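Local atomic coordinates of aspartate aminotransferase (Thermotoga maritima, PDB entry 1O4S), a protein that catalyses the reversible, pyridoxal-phosphate-dependent transfer of an amino group from L-aspartate to 2-oxoglutarate, giving oxaloacetate and L-glutamate, and works as a homodimer. Residues N108-A113 / V239-F244; K314-K319 / E377-I382. All coordinates share one frame; numbering follows the deposited sequence.

Interaction 1 of 2, residues N108-A113 / V239-F244; sequences NGAKQA and VYINGF. With PLP (pyridoxal-5'-phosphate), chain M.
The phosphate-binding N-terminus of helix 109-121, in the large domain of this class I aminotransferase, packs against strand 238-243, with Ala110 and Ala113 resting on Ile241. The short helical and strand axes run nearly antiparallel, at 160°, and approach to 7.6 Å, a separation that suits small helix residues. Ile241 fills the gap with both branches: CG2, set anti to the backbone N, meets Ala110 CB at 3.7 Å, while CD1, at the end of the extended other branch, lies 3.9 Å from Ala113 C. Ala110 CB also touches the cofactor, 3.6 Å from PLP C5A, so one methyl joins the core to the active site. The backbone of this first turn grips the phosphate: Ala110 N donates to O2P of PLP at 2.8 Å and Lys111 N to O3P of PLP at 3.0 Å, and the helix dipole probably favours the anion. Gly109, at positive phi, has no side chain, which lets its CA lie close beside O3P of PLP. Lys111 NZ hydrogen-bonds to Ser273 O of the second subunit. Gln112, its chain extended (chi1 -170°), brings OE1 to accept from both Asn108 N, at 2.9 Å, and Asn108 ND2, tying the residues that lead into the helix to its first turn. On the strand, Asn242 points its CB away from the helix; its ND2 donates to Tyr240 OH in the amide plane, at 2.9 Å. Strand 238-243 lies between strands 209-213 and 256-259 of the seven-stranded sheet, and Leu114 of helix 109-121 extends the packing on Ile241.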
ATOM      1  N   ASN B 108       3.642   1.939   4.383  1.00 29.58           N
ATOM      2  CA  ASN B 108       3.749   0.487   4.444  1.00 29.87           C
ATOM      3  C   ASN B 108       5.140   0.051   4.006  1.00 29.36           C
ATOM      4  O   ASN B 108       5.385  -0.243   2.831  1.00 29.75           O
ATOM      5  CB  ASN B 108       2.696  -0.166   3.531  1.00 29.19           C
ATOM      6  CG  ASN B 108       1.290  -0.060   4.080  1.00 28.93           C
ATOM      7  OD1 ASN B 108       0.979  -0.718   5.048  1.00 29.05           O
ATOM      8  ND2 ASN B 108       0.423   0.735   3.434  1.00 25.97           N
ATOM      9  N   GLY B 109       6.004  -0.070   4.983  1.00 29.13           N
ATOM     10  CA  GLY B 109       7.433  -0.216   4.782  1.00 29.86           C
ATOM     11  C   GLY B 109       8.072   1.021   4.175  1.00 30.20           C
ATOM     12  O   GLY B 109       7.395   1.972   3.709  1.00 30.15           O
ATOM     13  N   ALA B 110       9.395   1.030   4.201  1.00 29.84           N
ATOM     14  CA  ALA B 110      10.180   1.930   3.368  1.00 30.06           C
ATOM     15  C   ALA B 110       9.847   1.778   1.868  1.00 29.44           C
ATOM     16  O   ALA B 110      10.011   2.703   1.098  1.00 28.46           O
ATOM     17  CB  ALA B 110      11.700   1.683   3.598  1.00 30.17           C
ATOM     18  N   LYS B 111       9.396   0.603   1.449  1.00 30.05           N
ATOM     19  CA  LYS B 111       9.075   0.403   0.052  1.00 30.13           C
ATOM     20  C   LYS B 111       7.991   1.379  -0.452  1.00 30.45           C
ATOM     21  O   LYS B 111       8.141   1.963  -1.517  1.00 30.60           O
ATOM     22  CB  LYS B 111       8.702  -1.033  -0.227  1.00 30.21           C
ATOM     23  CG  LYS B 111       8.657  -1.332  -1.702  1.00 32.75           C
ATOM     24  CD  LYS B 111       8.253  -2.775  -2.008  1.00 33.99           C
ATOM     25  CE  LYS B 111       9.436  -3.599  -2.385  1.00 35.63           C
ATOM     26  NZ  LYS B 111       9.093  -4.874  -3.112  1.00 34.73           N
ATOM     27  N   GLN B 112       6.910   1.551   0.300  1.00 29.36           N
ATOM     28  CA  GLN B 112       5.893   2.496  -0.078  1.00 28.73           C
ATOM     29  C   GLN B 112       6.368   3.932   0.134  1.00 28.24           C
ATOM     30  O   GLN B 112       5.950   4.806  -0.607  1.00 28.93           O
ATOM     31  CB  GLN B 112       4.562   2.217   0.659  1.00 28.69           C
ATOM     32  CG  GLN B 112       3.379   3.048   0.085  1.00 28.83           C
ATOM     33  CD  GLN B 112       2.070   2.958   0.878  1.00 28.34           C
ATOM     34  OE1 GLN B 112       2.050   2.616   2.070  1.00 28.55           O
ATOM     35  NE2 GLN B 112       0.968   3.274   0.204  1.00 26.58           N
ATOM     36  N   ALA B 113       7.266   4.201   1.081  1.00 27.81           N
ATOM     37  CA  ALA B 113       7.818   5.542   1.185  1.00 27.82           C
ATOM     38  C   ALA B 113       8.542   5.888  -0.097  1.00 28.88           C
ATOM     39  O   ALA B 113       8.383   7.005  -0.616  1.00 29.69           O
ATOM     40  CB  ALA B 113       8.717   5.687   2.344  1.00 28.69           C
ATOM     41  N   VAL B 239      14.805  13.930   0.553  1.00 31.81           N
ATOM     42  CA  VAL B 239      13.752  12.989   0.920  1.00 31.82           C
ATOM     43  C   VAL B 239      14.440  11.870   1.697  1.00 31.23           C
ATOM     44  O   VAL B 239      15.237  11.130   1.140  1.00 31.52           O
ATOM     45  CB  VAL B 239      12.996  12.414  -0.324  1.00 31.76           C
ATOM     46  CG1 VAL B 239      11.950  11.413   0.081  1.00 31.19           C
ATOM     47  CG2 VAL B 239      12.353  13.545  -1.138  1.00 33.06           C
ATOM     48  N   TYR B 240      14.135  11.759   2.977  1.00 30.07           N
ATOM     49  CA  TYR B 240      14.774  10.795   3.829  1.00 29.89           C
ATOM     50  C   TYR B 240      13.836   9.612   4.041  1.00 29.53           C
ATOM     51  O   TYR B 240      12.674   9.792   4.377  1.00 28.84           O
ATOM     52  CB  TYR B 240      15.156  11.471   5.145  1.00 30.22           C
ATOM     53  CG  TYR B 240      15.746  10.558   6.180  1.00 30.95           C
ATOM     54  CD1 TYR B 240      17.106  10.209   6.147  1.00 31.49           C
ATOM     55  CD2 TYR B 240      14.933  10.027   7.220  1.00 30.42           C
ATOM     56  CE1 TYR B 240      17.653   9.345   7.133  1.00 31.78           C
ATOM     57  CE2 TYR B 240      15.465   9.188   8.197  1.00 31.05           C
ATOM     58  CZ  TYR B 240      16.820   8.839   8.152  1.00 31.83           C
ATOM     59  OH  TYR B 240      17.338   8.035   9.131  1.00 31.37           O
ATOM     60  N   ILE B 241      14.355   8.405   3.816  1.00 29.11           N
ATOM     61  CA  ILE B 241      13.580   7.186   3.949  1.00 29.74           C
ATOM     62  C   ILE B 241      14.218   6.200   4.914  1.00 29.56           C
ATOM     63  O   ILE B 241      15.410   5.870   4.803  1.00 30.00           O
ATOM     64  CB  ILE B 241      13.324   6.553   2.559  1.00 29.83           C
ATOM     65  CG1 ILE B 241      12.435   7.521   1.782  1.00 31.30           C
ATOM     66  CG2 ILE B 241      12.704   5.161   2.698  1.00 30.17           C
ATOM     67  CD1 ILE B 241      12.138   7.157   0.447  1.00 33.92           C
ATOM     68  N   ASN B 242      13.398   5.726   5.856  1.00 29.39           N
ATOM     69  CA  ASN B 242      13.801   4.733   6.846  1.00 28.73           C
ATOM     70  C   ASN B 242      12.554   3.953   7.302  1.00 28.67           C
ATOM     71  O   ASN B 242      11.467   4.122   6.751  1.00 29.14           O
ATOM     72  CB  ASN B 242      14.563   5.430   7.986  1.00 29.31           C
ATOM     73  CG  ASN B 242      15.623   4.537   8.666  1.00 30.29           C
ATOM     74  OD1 ASN B 242      15.500   3.318   8.705  1.00 30.43           O
ATOM     75  ND2 ASN B 242      16.647   5.172   9.239  1.00 32.14           N
ATOM     76  N   GLY B 243      12.725   3.047   8.255  1.00 28.37           N
ATOM     77  CA  GLY B 243      11.621   2.308   8.836  1.00 28.44           C
ATOM     78  C   GLY B 243      12.118   1.266   9.816  1.00 28.26           C
ATOM     79  O   GLY B 243      13.283   1.301  10.222  1.00 27.56           O
ATOM     80  N   PHE B 244      11.243   0.326  10.164  1.00 28.19           N
ATOM     81  CA  PHE B 244      11.485  -0.580  11.289  1.00 28.18           C
ATOM     82  C   PHE B 244      11.860  -1.969  10.860  1.00 28.62           C
ATOM     83  O   PHE B 244      12.214  -2.821  11.688  1.00 28.83           O
ATOM     84  CB  PHE B 244      10.235  -0.612  12.185  1.00 28.40           C
ATOM     85  CG  PHE B 244       9.958   0.694  12.808  1.00 28.86           C
ATOM     86  CD1 PHE B 244       9.279   1.679  12.086  1.00 31.45           C
ATOM     87  CD2 PHE B 244      10.462   0.997  14.074  1.00 32.51           C
ATOM     88  CE1 PHE B 244       9.043   2.923  12.637  1.00 32.49           C
ATOM     89  CE2 PHE B 244      10.246   2.252  14.641  1.00 31.97           C
ATOM     90  CZ  PHE B 244       9.539   3.219  13.922  1.00 33.30           C
TER
HETATM   91  N1  PLP M1234      15.533  -0.601   0.620  1.00 41.90           N
HETATM   92  C2  PLP M1234      16.384  -1.688   0.602  1.00 42.37           C
HETATM   93  C2A PLP M1234      17.618  -1.534  -0.238  1.00 37.49           C
HETATM   94  C3  PLP M1234      16.076  -2.866   1.302  1.00 41.54           C
HETATM   95  O3  PLP M1234      16.849  -3.817   1.280  1.00 38.85           O
HETATM   96  C4  PLP M1234      14.913  -2.932   2.085  1.00 44.94           C
HETATM   97  C4A PLP M1234      14.587  -4.217   2.877  1.00 46.18           C
HETATM   98  C5  PLP M1234      14.085  -1.783   2.089  1.00 46.14           C
HETATM   99  C6  PLP M1234      14.410  -0.647   1.351  1.00 42.92           C
HETATM  100  C5A PLP M1234      12.789  -1.627   2.856  1.00 46.10           C
HETATM  101  O4P PLP M1234      11.793  -2.630   2.958  1.00 37.20           O
HETATM  102  P   PLP M1234      10.482  -2.436   3.857  1.00 31.61           P
HETATM  103  O1P PLP M1234      10.321  -3.807   4.403  1.00 30.66           O
HETATM  104  O2P PLP M1234      10.709  -1.388   4.866  1.00 32.00           O
HETATM  105  O3P PLP M1234       9.504  -2.117   2.796  1.00 30.96           O

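Interaction 2 of 2, residues K314-K319 / E377-I382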
ATOM      1  N   LYS B 314      37.915 -14.388   2.440  1.00 36.04           N
ATOM      2  CA  LYS B 314      39.307 -13.961   2.228  1.00 37.97           C
ATOM      3  C   LYS B 314      40.253 -15.172   2.108  1.00 38.28           C
ATOM      4  O   LYS B 314      40.996 -15.312   1.126  1.00 38.56           O
ATOM      5  CB  LYS B 314      39.798 -13.084   3.401  1.00 38.54           C
ATOM      6  CG  LYS B 314      39.411 -11.598   3.348  1.00 40.85           C
ATOM      7  CD  LYS B 314      40.376 -10.705   4.197  1.00 43.89           C
ATOM      8  CE  LYS B 314      41.750 -10.454   3.497  1.00 44.98           C
ATOM      9  NZ  LYS B 314      42.685  -9.513   4.220  1.00 44.87           N
ATOM     10  N   LYS B 315      40.191 -16.023   3.128  1.00 38.70           N
ATOM     11  CA  LYS B 315      40.936 -17.280   3.232  1.00 39.66           C
ATOM     12  C   LYS B 315      40.760 -18.211   2.015  1.00 39.23           C
ATOM     13  O   LYS B 315      41.720 -18.825   1.568  1.00 39.16           O
ATOM     14  CB  LYS B 315      40.503 -17.969   4.543  1.00 40.13           C
ATOM     15  CG  LYS B 315      41.011 -19.380   4.820  1.00 42.67           C
ATOM     16  CD  LYS B 315      40.718 -19.738   6.313  1.00 46.14           C
ATOM     17  CE  LYS B 315      40.447 -21.239   6.567  1.00 47.65           C
ATOM     18  NZ  LYS B 315      39.214 -21.422   7.430  1.00 48.21           N
ATOM     19  N   MET B 316      39.545 -18.285   1.479  1.00 38.87           N
ATOM     20  CA  MET B 316      39.237 -19.088   0.291  1.00 39.11           C
ATOM     21  C   MET B 316      39.685 -18.431  -1.044  1.00 38.25           C
ATOM     22  O   MET B 316      39.490 -18.999  -2.128  1.00 37.63           O
ATOM     23  CB  MET B 316      37.721 -19.325   0.213  1.00 39.72           C
ATOM     24  CG  MET B 316      37.118 -20.152   1.341  1.00 42.42           C
ATOM     25  SD  MET B 316      35.252 -20.007   1.462  1.00 46.57           S
ATOM     26  CE  MET B 316      34.911 -20.187  -0.283  1.00 42.62           C
ATOM     27  N   GLY B 317      40.257 -17.232  -0.967  1.00 37.53           N
ATOM     28  CA  GLY B 317      40.667 -16.491  -2.146  1.00 37.11           C
ATOM     29  C   GLY B 317      39.515 -15.858  -2.909  1.00 36.72           C
ATOM     30  O   GLY B 317      39.630 -15.583  -4.103  1.00 36.14           O
ATOM     31  N   VAL B 318      38.393 -15.619  -2.235  1.00 36.57           N
ATOM     32  CA  VAL B 318      37.232 -15.001  -2.881  1.00 36.27           C
ATOM     33  C   VAL B 318      37.399 -13.477  -2.826  1.00 36.03           C
ATOM     34  O   VAL B 318      37.929 -12.927  -1.847  1.00 35.65           O
ATOM     35  CB  VAL B 318      35.900 -15.504  -2.239  1.00 36.96           C
ATOM     36  CG1 VAL B 318      34.700 -14.651  -2.654  1.00 36.55           C
ATOM     37  CG2 VAL B 318      35.667 -16.986  -2.596  1.00 37.20           C
ATOM     38  N   LYS B 319      36.967 -12.801  -3.893  1.00 35.93           N
ATOM     39  CA  LYS B 319      37.128 -11.350  -4.022  1.00 35.54           C
ATOM     40  C   LYS B 319      35.835 -10.589  -3.756  1.00 34.62           C
ATOM     41  O   LYS B 319      34.792 -10.923  -4.293  1.00 34.17           O
ATOM     42  CB  LYS B 319      37.643 -10.993  -5.412  1.00 35.91           C
ATOM     43  CG  LYS B 319      39.122 -11.289  -5.649  1.00 37.27           C
ATOM     44  CD  LYS B 319      39.572 -10.656  -6.983  1.00 40.78           C
ATOM     45  CE  LYS B 319      40.997 -11.050  -7.373  1.00 41.87           C
ATOM     46  NZ  LYS B 319      41.322 -10.544  -8.739  1.00 44.42           N
ATOM     47  N   GLU B 377      28.743 -24.125   7.677  1.00 31.20           N
ATOM     48  CA  GLU B 377      28.459 -25.253   6.810  1.00 32.77           C
ATOM     49  C   GLU B 377      28.327 -24.775   5.365  1.00 32.38           C
ATOM     50  O   GLU B 377      28.824 -25.438   4.476  1.00 31.78           O
ATOM     51  CB  GLU B 377      27.169 -25.982   7.224  1.00 33.68           C
ATOM     52  CG  GLU B 377      27.306 -27.502   7.242  1.00 38.90           C
ATOM     53  CD  GLU B 377      26.817 -28.210   5.994  1.00 43.74           C
ATOM     54  OE1 GLU B 377      25.588 -28.089   5.768  1.00 48.27           O
ATOM     55  OE2 GLU B 377      27.632 -28.915   5.291  1.00 43.43           O
ATOM     56  N   ALA B 378      27.663 -23.638   5.137  1.00 31.29           N
ATOM     57  CA  ALA B 378      27.479 -23.136   3.772  1.00 31.66           C
ATOM     58  C   ALA B 378      28.816 -22.754   3.168  1.00 31.80           C
ATOM     59  O   ALA B 378      29.083 -23.083   2.023  1.00 31.70           O
ATOM     60  CB  ALA B 378      26.519 -21.948   3.726  1.00 31.28           C
ATOM     61  N   LEU B 379      29.658 -22.088   3.957  1.00 31.90           N
ATOM     62  CA  LEU B 379      30.959 -21.607   3.490  1.00 32.08           C
ATOM     63  C   LEU B 379      31.912 -22.751   3.203  1.00 32.22           C
ATOM     64  O   LEU B 379      32.766 -22.635   2.302  1.00 32.38           O
ATOM     65  CB  LEU B 379      31.570 -20.621   4.472  1.00 31.60           C
ATOM     66  CG  LEU B 379      30.893 -19.252   4.362  1.00 33.06           C
ATOM     67  CD1 LEU B 379      31.110 -18.386   5.614  1.00 34.73           C
ATOM     68  CD2 LEU B 379      31.378 -18.529   3.115  1.00 33.10           C
ATOM     69  N   ASP B 380      31.737 -23.841   3.957  1.00 32.42           N
ATOM     70  CA  ASP B 380      32.361 -25.142   3.688  1.00 33.10           C
ATOM     71  C   ASP B 380      31.982 -25.643   2.311  1.00 33.50           C
ATOM     72  O   ASP B 380      32.845 -26.035   1.525  1.00 33.23           O
ATOM     73  CB  ASP B 380      31.867 -26.200   4.695  1.00 33.10           C
ATOM     74  CG  ASP B 380      32.719 -26.296   5.932  1.00 35.06           C
ATOM     75  OD1 ASP B 380      32.320 -27.020   6.885  1.00 36.53           O
ATOM     76  OD2 ASP B 380      33.818 -25.717   6.045  1.00 37.55           O
ATOM     77  N   ARG B 381      30.676 -25.682   2.044  1.00 33.98           N
ATOM     78  CA  ARG B 381      30.163 -26.239   0.785  1.00 34.61           C
ATOM     79  C   ARG B 381      30.585 -25.382  -0.391  1.00 35.18           C
ATOM     80  O   ARG B 381      30.944 -25.900  -1.443  1.00 34.08           O
ATOM     81  CB  ARG B 381      28.644 -26.323   0.801  1.00 34.86           C
ATOM     82  CG  ARG B 381      28.047 -27.285   1.812  1.00 34.33           C
ATOM     83  CD  ARG B 381      26.578 -27.014   1.964  1.00 36.66           C
ATOM     84  NE  ARG B 381      25.894 -27.907   2.892  1.00 36.91           N
ATOM     85  CZ  ARG B 381      24.578 -28.074   2.923  1.00 35.28           C
ATOM     86  NH1 ARG B 381      23.791 -27.455   2.043  1.00 34.09           N
ATOM     87  NH2 ARG B 381      24.045 -28.885   3.822  1.00 35.87           N
ATOM     88  N   ILE B 382      30.539 -24.066  -0.188  1.00 36.35           N
ATOM     89  CA  ILE B 382      30.981 -23.110  -1.187  1.00 37.48           C
ATOM     90  C   ILE B 382      32.451 -23.308  -1.524  1.00 38.76           C
ATOM     91  O   ILE B 382      32.807 -23.206  -2.677  1.00 38.49           O
ATOM     92  CB  ILE B 382      30.668 -21.655  -0.742  1.00 37.52           C
ATOM     93  CG1 ILE B 382      29.154 -21.410  -0.792  1.00 36.53           C
ATOM     94  CG2 ILE B 382      31.394 -20.611  -1.643  1.00 38.18           C
ATOM     95  CD1 ILE B 382      28.736 -20.081  -0.237  1.00 36.86           C
TER
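Met316 reaches from the end of helix 296-315 to Leu379 and Ile382 on helix 372-386. Its CB already points toward that helix, and CG, anti to the carbonyl carbon (chi1 -65°), carries the chain on in the same general direction. SD comes next, 3.7 Å from Leu379 O and 4.5 Å from Leu379 CD2, so the sulfur sits off the oxygen end of a backbone carbonyl, with a leucine branch a little farther away. At chi3 (45°) the chain bends, and the terminal CE is delivered to Ile382 CG2 at 3.8 Å, the two side chains crossing at about a right angle. A long, unbranched and flexible residue suits this place, because the nearest CA atoms, those of Met316 and Leu379, are still 9.2 Å apart. The backbone around Met316 is a helix C-terminus closed by a Schellman motif: Gly317 takes positive phi, a conformation easy for a residue without a side chain, and its N bonds to Lys314 O at 2.9 Å. The chain then leaves the helix, and the backbone of Lys319 hydrogen-bonds with that of Lys332 in strand 328-332. Leu379 also packs on Phe308, Arg312 and Leu313 of helix 296-315, so its branched side chain is shared with the preceding turns. On helix 372-386, Glu377 and Arg381 stand one turn apart and form a salt bridge, Arg381 NH2 to Glu377 OE1 at 2.6 Å; Arg381 NE also donates to Glu377 OE2, which lies in the guanidinium plane but is approached from above its own carboxylate plane. Asp380 makes a second charged link, from OD2 to Arg312 of helix 296-315.

The two contacts share no helix or strand and stand apart, their centres about 34 Å from each other and their nearest atoms about 25 Å. Interaction 1 is deep in the chain, where a helix start meets a central strand: short alanine methyls allow close approach, and backbone N-H groups are turned to the cofactor phosphate. Interaction 2 lies toward the periphery, about 26 Å from the centre of the chain, and joins a helix end to the middle of another helix. There a long methionine spans a wider gap to buried aliphatic side chains, while lysines and ion pairs occupy the more exposed positions around it. In both, van der Waals contact joins the segments, and each brings a side chain against a backbone carbonyl oxygen.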